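Long-range contact in hypothetical protein (Staphylococcus aureus subsp. aureus, PDB 1QYI), which is of unknown function but carries a HAD-hydrolase-like region, consistent with a hydrolase of the haloacid dehalogenase superfamily: residues E179-L190 against K197-I208. Numbering follows the deposited sequence.
Sequences EVYQEWYLGSKL and KIARTTFKTGYI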
loop_
_atom_site.group_PDB
_atom_site.type_symbol
_atom_site.label_atom_id
_atom_site.label_comp_id
_atom_site.label_asym_id
_atom_site.label_seq_id
_atom_site.Cartn_x
_atom_site.Cartn_y
_atom_site.Cartn_z
ATOM N N GLU A 179 12.895 4.639 1.632
ATOM C CA GLU A 179 12.878 5.855 2.454
ATOM C C GLU A 179 12.339 7.023 1.642
ATOM O O GLU A 179 11.634 7.890 2.167
ATOM C CB GLU A 179 14.279 6.199 2.989
ATOM C CG GLU A 179 14.854 5.127 3.888
ATOM C CD GLU A 179 16.131 5.541 4.592
ATOM O OE1 GLU A 179 16.895 6.375 4.062
ATOM O OE2 GLU A 179 16.393 5.006 5.683
ATOM N N VAL A 180 12.661 7.025 0.352
ATOM C CA VAL A 180 12.218 8.085 -0.541
ATOM C C VAL A 180 10.709 8.039 -0.674
ATOM O O VAL A 180 10.049 9.075 -0.738
ATOM C CB VAL A 180 12.828 7.940 -1.951
ATOM C CG1 VAL A 180 12.401 9.109 -2.815
ATOM C CG2 VAL A 180 14.345 7.862 -1.863
ATOM N N TYR A 181 10.164 6.832 -0.720
ATOM C CA TYR A 181 8.719 6.673 -0.854
ATOM C C TYR A 181 7.982 7.135 0.410
ATOM O O TYR A 181 6.958 7.838 0.346
ATOM C CB TYR A 181 8.390 5.209 -1.156
ATOM C CG TYR A 181 6.918 4.880 -1.121
ATOM C CD1 TYR A 181 6.255 4.692 0.097
ATOM C CD2 TYR A 181 6.185 4.728 -2.303
ATOM C CE1 TYR A 181 4.915 4.356 0.141
ATOM C CE2 TYR A 181 4.841 4.393 -2.268
ATOM C CZ TYR A 181 4.215 4.209 -1.042
ATOM O OH TYR A 181 2.885 3.876 -0.991
ATOM N N GLN A 182 8.528 6.743 1.559
ATOM C CA GLN A 182 7.935 7.084 2.841
ATOM C C GLN A 182 7.892 8.593 3.071
ATOM O O GLN A 182 6.913 9.116 3.612
ATOM C CB GLN A 182 8.684 6.365 3.975
ATOM C CG GLN A 182 8.462 4.853 3.980
ATOM C CD GLN A 182 7.025 4.465 4.311
ATOM O OE1 GLN A 182 6.649 4.406 5.481
ATOM N NE2 GLN A 182 6.211 4.218 3.281
ATOM N N GLU A 183 8.938 9.302 2.658
ATOM C CA GLU A 183 8.942 10.746 2.840
ATOM C C GLU A 183 7.912 11.347 1.892
ATOM O O GLU A 183 7.181 12.272 2.246
ATOM C CB GLU A 183 10.325 11.340 2.575
ATOM C CG GLU A 183 10.702 12.336 3.641
ATOM C CD GLU A 183 12.000 13.065 3.368
ATOM O OE1 GLU A 183 13.040 12.393 3.197
ATOM O OE2 GLU A 183 11.975 14.313 3.335
ATOM N N TRP A 184 7.864 10.806 0.682
ATOM C CA TRP A 184 6.903 11.241 -0.316
ATOM C C TRP A 184 5.494 11.100 0.266
ATOM O O TRP A 184 4.690 12.028 0.217
ATOM C CB TRP A 184 7.030 10.361 -1.558
ATOM C CG TRP A 184 7.829 10.963 -2.695
ATOM C CD1 TRP A 184 8.719 10.322 -3.507
ATOM C CD2 TRP A 184 7.711 12.300 -3.199
ATOM N NE1 TRP A 184 9.154 11.180 -4.495
ATOM C CE2 TRP A 184 8.546 12.390 -4.336
ATOM C CE3 TRP A 184 6.964 13.421 -2.814
ATOM C CZ2 TRP A 184 8.670 13.560 -5.077
ATOM C CZ3 TRP A 184 7.086 14.584 -3.549
ATOM C CH2 TRP A 184 7.932 14.640 -4.682
ATOM N N TYR A 185 5.215 9.934 0.839
ATOM C CA TYR A 185 3.908 9.651 1.406
ATOM C C TYR A 185 3.598 10.331 2.739
ATOM O O TYR A 185 2.678 11.147 2.818
ATOM C CB TYR A 185 3.729 8.139 1.543
ATOM C CG TYR A 185 2.287 7.666 1.606
ATOM C CD1 TYR A 185 1.532 7.789 2.772
ATOM C CD2 TYR A 185 1.686 7.078 0.493
ATOM C CE1 TYR A 185 0.212 7.330 2.826
ATOM C CE2 TYR A 185 0.378 6.622 0.533
ATOM C CZ TYR A 185 -0.352 6.745 1.699
ATOM O OH TYR A 185 -1.633 6.257 1.736
ATOM N N LEU A 186 4.343 9.994 3.787
ATOM C CA LEU A 186 4.092 10.583 5.105
ATOM C C LEU A 186 4.464 12.056 5.180
ATOM O O LEU A 186 3.905 12.804 5.984
ATOM C CB LEU A 186 4.869 9.827 6.183
ATOM C CG LEU A 186 4.748 8.301 6.177
ATOM C CD1 LEU A 186 5.802 7.720 7.102
ATOM C CD2 LEU A 186 3.342 7.868 6.595
ATOM N N GLY A 187 5.399 12.474 4.337
ATOM C CA GLY A 187 5.846 13.853 4.381
ATOM C C GLY A 187 7.034 13.914 5.328
ATOM O O GLY A 187 7.199 13.035 6.164
ATOM N N SER A 188 7.863 14.943 5.201
ATOM C CA SER A 188 9.050 15.091 6.035
ATOM C C SER A 188 8.810 14.952 7.536
ATOM O O SER A 188 9.485 14.169 8.208
ATOM C CB SER A 188 9.703 16.444 5.757
ATOM O OG SER A 188 10.159 16.513 4.411
ATOM N N LYS A 189 7.849 15.715 8.050
ATOM C CA LYS A 189 7.514 15.720 9.474
ATOM C C LYS A 189 7.171 14.335 10.036
ATOM O O LYS A 189 7.819 13.847 10.970
ATOM C CB LYS A 189 6.345 16.684 9.720
ATOM C CG LYS A 189 6.076 16.964 11.194
ATOM C CD LYS A 189 4.913 17.934 11.410
ATOM C CE LYS A 189 5.145 18.764 12.667
ATOM N NZ LYS A 189 5.455 17.914 13.854
ATOM N N LEU A 190 6.136 13.722 9.466
ATOM C CA LEU A 190 5.666 12.398 9.863
ATOM C C LEU A 190 6.727 11.321 9.552
ATOM O O LEU A 190 6.788 10.272 10.205
ATOM C CB LEU A 190 4.351 12.090 9.129
ATOM C CG LEU A 190 2.992 11.919 9.837
ATOM C CD1 LEU A 190 2.896 12.778 11.087
ATOM C CD2 LEU A 190 1.873 12.263 8.852
ATOM N N LYS A 197 14.006 8.690 11.333
ATOM C CA LYS A 197 15.125 9.084 10.492
ATOM C C LYS A 197 14.935 10.542 10.137
ATOM O O LYS A 197 13.810 11.042 10.159
ATOM C CB LYS A 197 15.158 8.259 9.201
ATOM C CG LYS A 197 15.327 6.778 9.419
ATOM C CD LYS A 197 15.201 6.019 8.125
ATOM C CE LYS A 197 15.354 4.536 8.382
ATOM N NZ LYS A 197 15.169 3.717 7.161
ATOM N N ILE A 198 16.046 11.208 9.820
ATOM C CA ILE A 198 16.064 12.618 9.444
ATOM C C ILE A 198 15.590 12.732 8.002
ATOM O O ILE A 198 15.977 11.932 7.142
ATOM C CB ILE A 198 17.503 13.223 9.598
ATOM C CG1 ILE A 198 17.877 13.311 11.082
ATOM C CG2 ILE A 198 17.570 14.629 9.041
ATOM C CD1 ILE A 198 18.085 11.969 11.741
ATOM N N ALA A 199 14.732 13.720 7.756
ATOM C CA ALA A 199 14.163 13.958 6.441
ATOM C C ALA A 199 15.196 14.453 5.452
ATOM O O ALA A 199 16.096 15.225 5.795
ATOM C CB ALA A 199 13.032 14.958 6.539
ATOM N N ARG A 200 15.054 14.003 4.213
ATOM C CA ARG A 200 15.967 14.401 3.161
ATOM C C ARG A 200 15.597 15.773 2.624
ATOM O O ARG A 200 16.474 16.576 2.327
ATOM C CB ARG A 200 15.936 13.378 2.029
ATOM C CG ARG A 200 16.591 12.077 2.385
ATOM C CD ARG A 200 16.972 11.302 1.141
ATOM N NE ARG A 200 17.937 10.254 1.470
ATOM C CZ ARG A 200 17.637 9.141 2.130
ATOM N NH1 ARG A 200 16.390 8.921 2.518
ATOM N NH2 ARG A 200 18.589 8.273 2.434
ATOM N N THR A 201 14.301 16.044 2.512
ATOM C CA THR A 201 13.823 17.319 1.979
ATOM C C THR A 201 13.099 18.161 3.034
ATOM O O THR A 201 13.034 17.795 4.209
ATOM C CB THR A 201 12.839 17.087 0.800
ATOM O OG1 THR A 201 11.608 16.529 1.292
ATOM C CG2 THR A 201 13.447 16.121 -0.215
ATOM N N THR A 202 12.573 19.304 2.604
ATOM C CA THR A 202 11.823 20.190 3.487
ATOM C C THR A 202 10.638 20.733 2.727
ATOM O O THR A 202 10.004 21.689 3.168
ATOM C CB THR A 202 12.642 21.397 3.989
ATOM O OG1 THR A 202 13.072 22.177 2.876
ATOM C CG2 THR A 202 13.845 20.946 4.807
ATOM N N PHE A 203 10.351 20.132 1.573
ATOM C CA PHE A 203 9.221 20.564 0.745
ATOM C C PHE A 203 8.150 19.479 0.576
ATOM O O PHE A 203 7.083 19.741 0.026
ATOM C CB PHE A 203 9.727 21.027 -0.633
ATOM C CG PHE A 203 10.497 19.974 -1.378
ATOM C CD1 PHE A 203 9.839 18.891 -1.959
ATOM C CD2 PHE A 203 11.890 20.024 -1.431
ATOM C CE1 PHE A 203 10.555 17.874 -2.573
ATOM C CE2 PHE A 203 12.617 19.010 -2.043
ATOM C CZ PHE A 203 11.949 17.929 -2.616
ATOM N N LYS A 204 8.432 18.266 1.049
ATOM C CA LYS A 204 7.468 17.173 0.930
ATOM C C LYS A 204 6.433 17.195 2.068
ATOM O O LYS A 204 6.724 16.845 3.215
ATOM C CB LYS A 204 8.189 15.826 0.888
ATOM C CG LYS A 204 9.008 15.608 -0.382
ATOM C CD LYS A 204 9.652 14.222 -0.405
ATOM C CE LYS A 204 10.423 13.970 -1.698
ATOM N NZ LYS A 204 10.887 12.556 -1.793
ATOM N N THR A 205 5.214 17.604 1.723
ATOM C CA THR A 205 4.129 17.719 2.681
ATOM C C THR A 205 3.443 16.397 3.019
ATOM O O THR A 205 2.850 16.251 4.090
ATOM C CB THR A 205 3.113 18.712 2.161
ATOM O OG1 THR A 205 2.807 18.409 0.798
ATOM C CG2 THR A 205 3.687 20.122 2.219
ATOM N N GLY A 206 3.534 15.433 2.109
ATOM C CA GLY A 206 2.929 14.138 2.344
ATOM C C GLY A 206 1.573 13.921 1.694
ATOM O O GLY A 206 0.556 14.475 2.123
ATOM N N TYR A 207 1.556 13.085 0.663
ATOM C CA TYR A 207 0.332 12.777 -0.048
ATOM C C TYR A 207 -0.638 11.984 0.812
ATOM O O TYR A 207 -1.654 11.490 0.321
ATOM C CB TYR A 207 0.662 12.021 -1.336
ATOM C CG TYR A 207 1.331 12.912 -2.353
ATOM C CD1 TYR A 207 0.579 13.799 -3.128
ATOM C CD2 TYR A 207 2.714 12.932 -2.486
ATOM C CE1 TYR A 207 1.190 14.689 -4.006
ATOM C CE2 TYR A 207 3.332 13.822 -3.363
ATOM C CZ TYR A 207 2.558 14.696 -4.115
ATOM O OH TYR A 207 3.162 15.587 -4.967
ATOM N N ILE A 208 -0.316 11.841 2.092
ATOM C CA ILE A 208 -1.204 11.125 2.996
ATOM C C ILE A 208 -2.354 12.083 3.253
ATOM O O ILE A 208 -3.468 11.672 3.566
ATOM C CB ILE A 208 -0.498 10.768 4.339
ATOM C CG1 ILE A 208 -1.402 9.866 5.169
ATOM C CG2 ILE A 208 -0.188 12.038 5.147
ATOM C CD1 ILE A 208 -0.717 9.317 6.398
HETATM O O HOH W 1 12.976 11.825 -0.111
HETATM O O HOH W 2 4.919 14.460 0.080
HETATM O O HOH W 3 5.899 17.919 6.197
#
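Lys204 lies across one face of the Trp184 indole, its chain at about a right angle to the tryptophan side chain. Lys204 CB sits 3.9 Å from Glu183 O. CG is held beside the backbone N of Lys204 (chi1 -68°), and from there the extended chain runs over the indole. CG comes in at the CZ3-CE3 rim of the Trp184 ring, and CD lies near CE3. CE of Lys204 stands over the six-membered ring of Trp184 in a CH-pi contact, 3.5 Å from its centroid. NZ of Lys204 ends over the five-membered ring of Trp184, 3.3 Å from the centroid and 3° off the normal, a cation-pi contact. This ammonium also bonds a water and forms a salt bridge with Glu28 of helix 16-31.

The loop 197-208 leaves helix 172-195 and folds back along it, in the helical region inserted between strands 3-6 and 233-237 of the parallel sheet, the place of a cap domain in many HAD-like proteins, and probably one here. Glu183 fastens the return. Glu183 OE1 accepts a hydrogen bond from Arg200 N at 2.8 Å. Its OE2 takes three donors: Thr201 N on the syn lone pair, Thr201 OG1 from above the carboxylate plane, and Ser188 OG on the anti side. NH1 and NH2 of Arg200 both donate end-on to Glu179 OE1, each at 3.0 Å, in a salt bridge; Arg200 NE makes a second with Glu112.

The helix is kinked near Gly187. Ser188 N, without a bond to the preceding turn, donates instead to Lys204 O at 3.0 Å. Gly187 and Gly206 let the backbones close to 3.6 Å between CA atoms. Beyond them, Ile208 CG1 meets Tyr185 CE1 at 3.8 Å.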